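Local coordinates for protein RNA-dependent RNA Polymerase (Bombyx mori cytoplasmic polyhedrosis virus, PDB 6TZ0) that catalyses RNA-templated RNA synthesis, making fully conservative plus-strand transcripts and probably, after core assembly, the complementary minus strands of a segmented double-stranded RNA genome, at residues A[800-811]-A[999-1009]. Numbering follows the deposited sequence.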
ATOM      1  N   LEU A 800      10.926 -40.986  28.397  1.00 98.28           N
ATOM      2  CA  LEU A 800       9.861 -40.223  29.026  1.00 98.28           C
ATOM      3  C   LEU A 800       8.512 -40.431  28.342  1.00 98.28           C
ATOM      4  O   LEU A 800       7.605 -39.618  28.522  1.00 98.28           O
ATOM      5  CB  LEU A 800      10.236 -38.738  29.030  1.00 98.28           C
ATOM      6  CG  LEU A 800      11.181 -38.135  30.082  1.00 98.28           C
ATOM      7  CD1 LEU A 800      12.616 -38.634  30.000  1.00 98.28           C
ATOM      8  CD2 LEU A 800      11.196 -36.639  29.903  1.00 98.28           C
ATOM      9  N   TYR A 801       8.360 -41.510  27.571  1.00 94.46           N
ATOM     10  CA  TYR A 801       7.169 -41.714  26.746  1.00 94.46           C
ATOM     11  C   TYR A 801       5.992 -42.230  27.569  1.00 94.46           C
ATOM     12  O   TYR A 801       4.909 -41.632  27.574  1.00 94.46           O
ATOM     13  CB  TYR A 801       7.493 -42.698  25.618  1.00 94.46           C
ATOM     14  CG  TYR A 801       6.417 -42.853  24.569  1.00 94.46           C
ATOM     15  CD1 TYR A 801       6.329 -41.963  23.515  1.00 94.46           C
ATOM     16  CD2 TYR A 801       5.489 -43.885  24.631  1.00 94.46           C
ATOM     17  CE1 TYR A 801       5.353 -42.086  22.547  1.00 94.46           C
ATOM     18  CE2 TYR A 801       4.506 -44.020  23.666  1.00 94.46           C
ATOM     19  CZ  TYR A 801       4.445 -43.115  22.628  1.00 94.46           C
ATOM     20  OH  TYR A 801       3.473 -43.237  21.663  1.00 94.46           O
ATOM     21  N   ASP A 802       6.195 -43.359  28.255  1.00 94.81           N
ATOM     22  CA  ASP A 802       5.110 -44.051  28.945  1.00 94.81           C
ATOM     23  C   ASP A 802       4.608 -43.249  30.138  1.00 94.81           C
ATOM     24  O   ASP A 802       3.399 -43.185  30.387  1.00 94.81           O
ATOM     25  CB  ASP A 802       5.596 -45.430  29.394  1.00 94.81           C
ATOM     26  CG  ASP A 802       4.467 -46.357  29.819  1.00 94.81           C
ATOM     27  OD1 ASP A 802       3.282 -45.985  29.702  1.00 94.81           O
ATOM     28  OD2 ASP A 802       4.771 -47.472  30.292  1.00 94.81           O
ATOM     29  N   SER A 803       5.518 -42.621  30.882  1.00 94.48           N
ATOM     30  CA  SER A 803       5.111 -41.851  32.047  1.00 94.48           C
ATOM     31  C   SER A 803       4.442 -40.537  31.665  1.00 94.48           C
ATOM     32  O   SER A 803       3.717 -39.967  32.483  1.00 94.48           O
ATOM     33  CB  SER A 803       6.316 -41.597  32.950  1.00 94.48           C
ATOM     34  OG  SER A 803       5.949 -40.837  34.086  1.00 94.48           O
ATOM     35  N   THR A 804       4.664 -40.048  30.448  1.00 92.19           N
ATOM     36  CA  THR A 804       3.899 -38.907  29.961  1.00 92.19           C
ATOM     37  C   THR A 804       2.523 -39.341  29.477  1.00 92.19           C
ATOM     38  O   THR A 804       1.518 -38.691  29.793  1.00 92.19           O
ATOM     39  CB  THR A 804       4.673 -38.202  28.845  1.00 92.19           C
ATOM     40  OG1 THR A 804       5.934 -37.750  29.355  1.00 92.19           O
ATOM     41  CG2 THR A 804       3.906 -37.012  28.296  1.00 92.19           C
ATOM     42  N   TYR A 805       2.466 -40.461  28.745  1.00 90.51           N
ATOM     43  CA  TYR A 805       1.206 -40.949  28.187  1.00 90.51           C
ATOM     44  C   TYR A 805       0.225 -41.351  29.283  1.00 90.51           C
ATOM     45  O   TYR A 805      -0.961 -41.003  29.227  1.00 90.51           O
ATOM     46  CB  TYR A 805       1.474 -42.133  27.257  1.00 90.51           C
ATOM     47  CG  TYR A 805       0.232 -42.704  26.610  1.00 90.51           C
ATOM     48  CD1 TYR A 805      -0.342 -42.088  25.512  1.00 90.51           C
ATOM     49  CD2 TYR A 805      -0.375 -43.852  27.110  1.00 90.51           C
ATOM     50  CE1 TYR A 805      -1.478 -42.599  24.921  1.00 90.51           C
ATOM     51  CE2 TYR A 805      -1.512 -44.367  26.529  1.00 90.51           C
ATOM     52  CZ  TYR A 805      -2.059 -43.736  25.435  1.00 90.51           C
ATOM     53  OH  TYR A 805      -3.190 -44.245  24.845  1.00 90.51           O
ATOM     54  N   ASN A 806       0.707 -42.081  30.293  1.00 91.18           N
ATOM     55  CA  ASN A 806      -0.173 -42.555  31.353  1.00 91.18           C
ATOM     56  C   ASN A 806      -0.658 -41.419  32.238  1.00 91.18           C
ATOM     57  O   ASN A 806      -1.778 -41.478  32.759  1.00 91.18           O
ATOM     58  CB  ASN A 806       0.538 -43.609  32.199  1.00 91.18           C
ATOM     59  CG  ASN A 806       0.765 -44.899  31.446  1.00 91.18           C
ATOM     60  OD1 ASN A 806      -0.092 -45.348  30.688  1.00 91.18           O
ATOM     61  ND2 ASN A 806       1.924 -45.508  31.658  1.00 91.18           N
ATOM     62  N   ASN A 807       0.157 -40.381  32.418  1.00 89.96           N
ATOM     63  CA  ASN A 807      -0.286 -39.240  33.209  1.00 89.96           C
ATOM     64  C   ASN A 807      -1.283 -38.383  32.445  1.00 89.96           C
ATOM     65  O   ASN A 807      -2.253 -37.888  33.031  1.00 89.96           O
ATOM     66  CB  ASN A 807       0.909 -38.398  33.645  1.00 89.96           C
ATOM     67  CG  ASN A 807       1.718 -39.061  34.734  1.00 89.96           C
ATOM     68  OD1 ASN A 807       1.166 -39.644  35.663  1.00 89.96           O
ATOM     69  ND2 ASN A 807       3.037 -38.969  34.628  1.00 89.96           N
ATOM     70  N   LEU A 808      -1.078 -38.203  31.137  1.00 87.66           N
ATOM     71  CA  LEU A 808      -1.985 -37.347  30.388  1.00 87.66           C
ATOM     72  C   LEU A 808      -3.273 -38.047  29.976  1.00 87.66           C
ATOM     73  O   LEU A 808      -4.256 -37.363  29.679  1.00 87.66           O
ATOM     74  CB  LEU A 808      -1.291 -36.792  29.146  1.00 87.66           C
ATOM     75  CG  LEU A 808      -0.149 -35.816  29.420  1.00 87.66           C
ATOM     76  CD1 LEU A 808       0.480 -35.351  28.122  1.00 87.66           C
ATOM     77  CD2 LEU A 808      -0.635 -34.637  30.234  1.00 87.66           C
ATOM     78  N   SER A 809      -3.310 -39.380  29.962  1.00 86.12           N
ATOM     79  CA  SER A 809      -4.518 -40.045  29.494  1.00 86.12           C
ATOM     80  C   SER A 809      -5.642 -40.072  30.523  1.00 86.12           C
ATOM     81  O   SER A 809      -6.759 -40.470  30.174  1.00 86.12           O
ATOM     82  CB  SER A 809      -4.200 -41.473  29.058  1.00 86.12           C
ATOM     83  OG  SER A 809      -5.372 -42.119  28.599  1.00 86.12           O
ATOM     84  N   LYS A 810      -5.390 -39.663  31.770  1.00 86.09           N
ATOM     85  CA  LYS A 810      -6.470 -39.625  32.754  1.00 86.09           C
ATOM     86  C   LYS A 810      -7.446 -38.490  32.486  1.00 86.09           C
ATOM     87  O   LYS A 810      -8.623 -38.591  32.846  1.00 86.09           O
ATOM     88  CB  LYS A 810      -5.917 -39.493  34.170  1.00 86.09           C
ATOM     89  CG  LYS A 810      -5.189 -40.710  34.677  1.00 86.09           C
ATOM     90  CD  LYS A 810      -4.851 -40.552  36.144  1.00 86.09           C
ATOM     91  CE  LYS A 810      -3.786 -39.501  36.344  1.00 86.09           C
ATOM     92  NZ  LYS A 810      -2.504 -39.931  35.731  1.00 86.09           N
ATOM     93  N   TYR A 811      -6.984 -37.408  31.864  1.00 83.36           N
ATOM     94  CA  TYR A 811      -7.831 -36.256  31.615  1.00 83.36           C
ATOM     95  C   TYR A 811      -8.137 -36.031  30.145  1.00 83.36           C
ATOM     96  O   TYR A 811      -9.077 -35.296  29.834  1.00 83.36           O
ATOM     97  CB  TYR A 811      -7.179 -34.990  32.189  1.00 83.36           C
ATOM     98  CG  TYR A 811      -7.011 -35.027  33.689  1.00 83.36           C
ATOM     99  CD1 TYR A 811      -8.079 -34.753  34.534  1.00 83.36           C
ATOM    100  CD2 TYR A 811      -5.786 -35.340  34.261  1.00 83.36           C
ATOM    101  CE1 TYR A 811      -7.928 -34.790  35.906  1.00 83.36           C
ATOM    102  CE2 TYR A 811      -5.626 -35.379  35.629  1.00 83.36           C
ATOM    103  CZ  TYR A 811      -6.699 -35.103  36.445  1.00 83.36           C
ATOM    104  OH  TYR A 811      -6.543 -35.138  37.810  1.00 83.36           O
ATOM    105  N   HIS A 999       8.396 -32.655  31.977  1.00 98.25           N
ATOM    106  CA  HIS A 999       7.858 -33.911  32.496  1.00 98.25           C
ATOM    107  C   HIS A 999       7.638 -33.859  33.999  1.00 98.25           C
ATOM    108  O   HIS A 999       6.727 -34.523  34.509  1.00 98.25           O
ATOM    109  CB  HIS A 999       8.798 -35.061  32.158  1.00 98.25           C
ATOM    110  CG  HIS A 999       8.327 -36.395  32.638  1.00 98.25           C
ATOM    111  ND1 HIS A 999       7.316 -37.093  32.017  1.00 98.25           N
ATOM    112  CD2 HIS A 999       8.724 -37.156  33.685  1.00 98.25           C
ATOM    113  CE1 HIS A 999       7.113 -38.229  32.657  1.00 98.25           C
ATOM    114  NE2 HIS A 999       7.954 -38.293  33.673  1.00 98.25           N
ATOM    115  N   GLU A1000       8.450 -33.070  34.713  1.00 99.86           N
ATOM    116  CA  GLU A1000       8.271 -32.921  36.153  1.00 99.86           C
ATOM    117  C   GLU A1000       6.925 -32.290  36.486  1.00 99.86           C
ATOM    118  O   GLU A1000       6.218 -32.761  37.384  1.00 99.86           O
ATOM    119  CB  GLU A1000       9.413 -32.092  36.741  1.00 99.86           C
ATOM    120  CG  GLU A1000       9.306 -31.855  38.241  1.00 99.86           C
ATOM    121  CD  GLU A1000       9.462 -33.124  39.064  1.00 99.86           C
ATOM    122  OE1 GLU A1000      10.148 -34.064  38.608  1.00 99.86           O
ATOM    123  OE2 GLU A1000       8.900 -33.179  40.177  1.00 99.86           O
ATOM    124  N   VAL A1001       6.519 -31.261  35.742  1.00 97.02           N
ATOM    125  CA  VAL A1001       5.216 -30.674  36.019  1.00 97.02           C
ATOM    126  C   VAL A1001       4.077 -31.469  35.387  1.00 97.02           C
ATOM    127  O   VAL A1001       2.945 -31.379  35.883  1.00 97.02           O
ATOM    128  CB  VAL A1001       5.148 -29.189  35.608  1.00 97.02           C
ATOM    129  CG1 VAL A1001       6.207 -28.389  36.353  1.00 97.02           C
ATOM    130  CG2 VAL A1001       5.274 -29.003  34.113  1.00 97.02           C
ATOM    131  N   ILE A1002       4.347 -32.278  34.350  1.00 94.87           N
ATOM    132  CA  ILE A1002       3.361 -33.270  33.902  1.00 94.87           C
ATOM    133  C   ILE A1002       3.040 -34.246  35.032  1.00 94.87           C
ATOM    134  O   ILE A1002       1.873 -34.552  35.300  1.00 94.87           O
ATOM    135  CB  ILE A1002       3.851 -34.016  32.646  1.00 94.87           C
ATOM    136  CG1 ILE A1002       3.986 -33.084  31.445  1.00 94.87           C
ATOM    137  CG2 ILE A1002       2.903 -35.147  32.274  1.00 94.87           C
ATOM    138  CD1 ILE A1002       2.714 -32.437  31.018  1.00 94.87           C
ATOM    139  N   VAL A1003       4.071 -34.724  35.730  1.00 95.42           N
ATOM    140  CA  VAL A1003       3.856 -35.654  36.837  1.00 95.42           C
ATOM    141  C   VAL A1003       3.212 -34.945  38.024  1.00 95.42           C
ATOM    142  O   VAL A1003       2.299 -35.482  38.665  1.00 95.42           O
ATOM    143  CB  VAL A1003       5.188 -36.331  37.220  1.00 95.42           C
ATOM    144  CG1 VAL A1003       5.045 -37.173  38.480  1.00 95.42           C
ATOM    145  CG2 VAL A1003       5.669 -37.207  36.082  1.00 95.42           C
ATOM    146  N   ALA A1004       3.637 -33.711  38.304  1.00 94.79           N
ATOM    147  CA  ALA A1004       3.193 -33.030  39.515  1.00 94.79           C
ATOM    148  C   ALA A1004       1.753 -32.537  39.401  1.00 94.79           C
ATOM    149  O   ALA A1004       0.969 -32.691  40.343  1.00 94.79           O
ATOM    150  CB  ALA A1004       4.134 -31.869  39.831  1.00 94.79           C
ATOM    151  N   LYS A1005       1.378 -31.955  38.264  1.00 92.28           N
ATOM    152  CA  LYS A1005       0.076 -31.323  38.123  1.00 92.28           C
ATOM    153  C   LYS A1005      -1.037 -32.289  37.739  1.00 92.28           C
ATOM    154  O   LYS A1005      -2.180 -31.851  37.589  1.00 92.28           O
ATOM    155  CB  LYS A1005       0.150 -30.199  37.081  1.00 92.28           C
ATOM    156  CG  LYS A1005       1.089 -29.062  37.443  1.00 92.28           C
ATOM    157  CD  LYS A1005       0.553 -28.267  38.620  1.00 92.28           C
ATOM    158  CE  LYS A1005       1.486 -27.129  39.002  1.00 92.28           C
ATOM    159  NZ  LYS A1005       1.518 -26.063  37.962  1.00 92.28           N
ATOM    160  N   THR A1006      -0.754 -33.581  37.575  1.00 91.99           N
ATOM    161  CA  THR A1006      -1.769 -34.524  37.117  1.00 91.99           C
ATOM    162  C   THR A1006      -2.059 -35.616  38.139  1.00 91.99           C
ATOM    163  O   THR A1006      -2.485 -36.713  37.774  1.00 91.99           O
ATOM    164  CB  THR A1006      -1.370 -35.155  35.784  1.00 91.99           C
ATOM    165  OG1 THR A1006      -0.091 -35.787  35.913  1.00 91.99           O
ATOM    166  CG2 THR A1006      -1.324 -34.111  34.679  1.00 91.99           C
ATOM    167  N   ARG A1007      -1.851 -35.340  39.426  1.00 92.28           N
ATOM    168  CA  ARG A1007      -2.219 -36.324  40.437  1.00 92.28           C
ATOM    169  C   ARG A1007      -3.707 -36.244  40.763  1.00 92.28           C
ATOM    170  O   ARG A1007      -4.458 -37.194  40.523  1.00 92.28           O
ATOM    171  CB  ARG A1007      -1.372 -36.132  41.695  1.00 92.28           C
ATOM    172  CG  ARG A1007       0.088 -36.479  41.492  1.00 92.28           C
ATOM    173  CD  ARG A1007       0.887 -36.265  42.759  1.00 92.28           C
ATOM    174  NE  ARG A1007       0.452 -37.153  43.831  1.00 92.28           N
ATOM    175  CZ  ARG A1007       0.913 -38.386  44.016  1.00 92.28           C
ATOM    176  NH1 ARG A1007       0.462 -39.121  45.021  1.00 92.28           N
ATOM    177  NH2 ARG A1007       1.827 -38.885  43.196  1.00 92.28           N
ATOM    178  N   ASP A1008      -4.148 -35.110  41.300  1.00 88.98           N
ATOM    179  CA  ASP A1008      -5.563 -34.841  41.518  1.00 88.98           C
ATOM    180  C   ASP A1008      -6.065 -33.702  40.647  1.00 88.98           C
ATOM    181  O   ASP A1008      -7.044 -33.873  39.912  1.00 88.98           O
ATOM    182  CB  ASP A1008      -5.827 -34.514  42.994  1.00 88.98           C
ATOM    183  CG  ASP A1008      -5.635 -35.712  43.900  1.00 88.98           C
ATOM    184  OD1 ASP A1008      -5.834 -36.853  43.433  1.00 88.98           O
ATOM    185  OD2 ASP A1008      -5.289 -35.515  45.082  1.00 88.98           O
ATOM    186  N   TYR A1009      -5.388 -32.553  40.715  1.00 80.73           N
ATOM    187  CA  TYR A1009      -5.651 -31.351  39.919  1.00 80.73           C
ATOM    188  C   TYR A1009      -7.081 -30.846  40.130  1.00 80.73           C
ATOM    189  O   TYR A1009      -7.968 -30.994  39.286  1.00 80.73           O
ATOM    190  CB  TYR A1009      -5.350 -31.557  38.431  1.00 80.73           C
ATOM    191  CG  TYR A1009      -5.324 -30.246  37.678  1.00 80.73           C
ATOM    192  CD1 TYR A1009      -4.251 -29.377  37.817  1.00 80.73           C
ATOM    193  CD2 TYR A1009      -6.373 -29.863  36.852  1.00 80.73           C
ATOM    194  CE1 TYR A1009      -4.216 -28.175  37.148  1.00 80.73           C
ATOM    195  CE2 TYR A1009      -6.350 -28.658  36.186  1.00 80.73           C
ATOM    196  CZ  TYR A1009      -5.266 -27.820  36.337  1.00 80.73           C
ATOM    197  OH  TYR A1009      -5.220 -26.617  35.675  1.00 80.73           O
TER
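His999 and Thr804 make the polar link of a helix-helix pairing in which helix 801-808 and the 999-1004 end of a longer helix run in roughly the same direction, the axes of these two segments 36° apart and 9.6 Å at closest approach. The ring donates from ND1 to Thr804 OG1 over 3.1 Å, the oxygen 18° out of the ring plane. That hydroxyl in turn donates to Leu800 O in the preceding turn, so it serves as acceptor and donor at once. With CG anti to the backbone N, the imidazole reaches the 801-808 helix edge-on, while Leu800 CG and Val1003 CG2 lie over opposite faces, both displaced toward the rim.

Apolar packing continues the interface: Leu808 CD2 meets Ile1002 CD1 at 4.1 Å, the two side chains crossing nearly at right angles. Ile1002 also touches Leu911, which ties the pair to helix 902-911 within the C-terminal region, away from the metal- and nucleotide-binding residues of the polymerase. In a separate van der Waals contact, Asn807 CB lies against the hydroxyl oxygen Thr1006 OG1 at 3.6 Å.

Beyond both helices, the loops are joined by one bond: Tyr811 OH donates to Asp1008 O, approaching from above the carbonyl plane, 63° out of it.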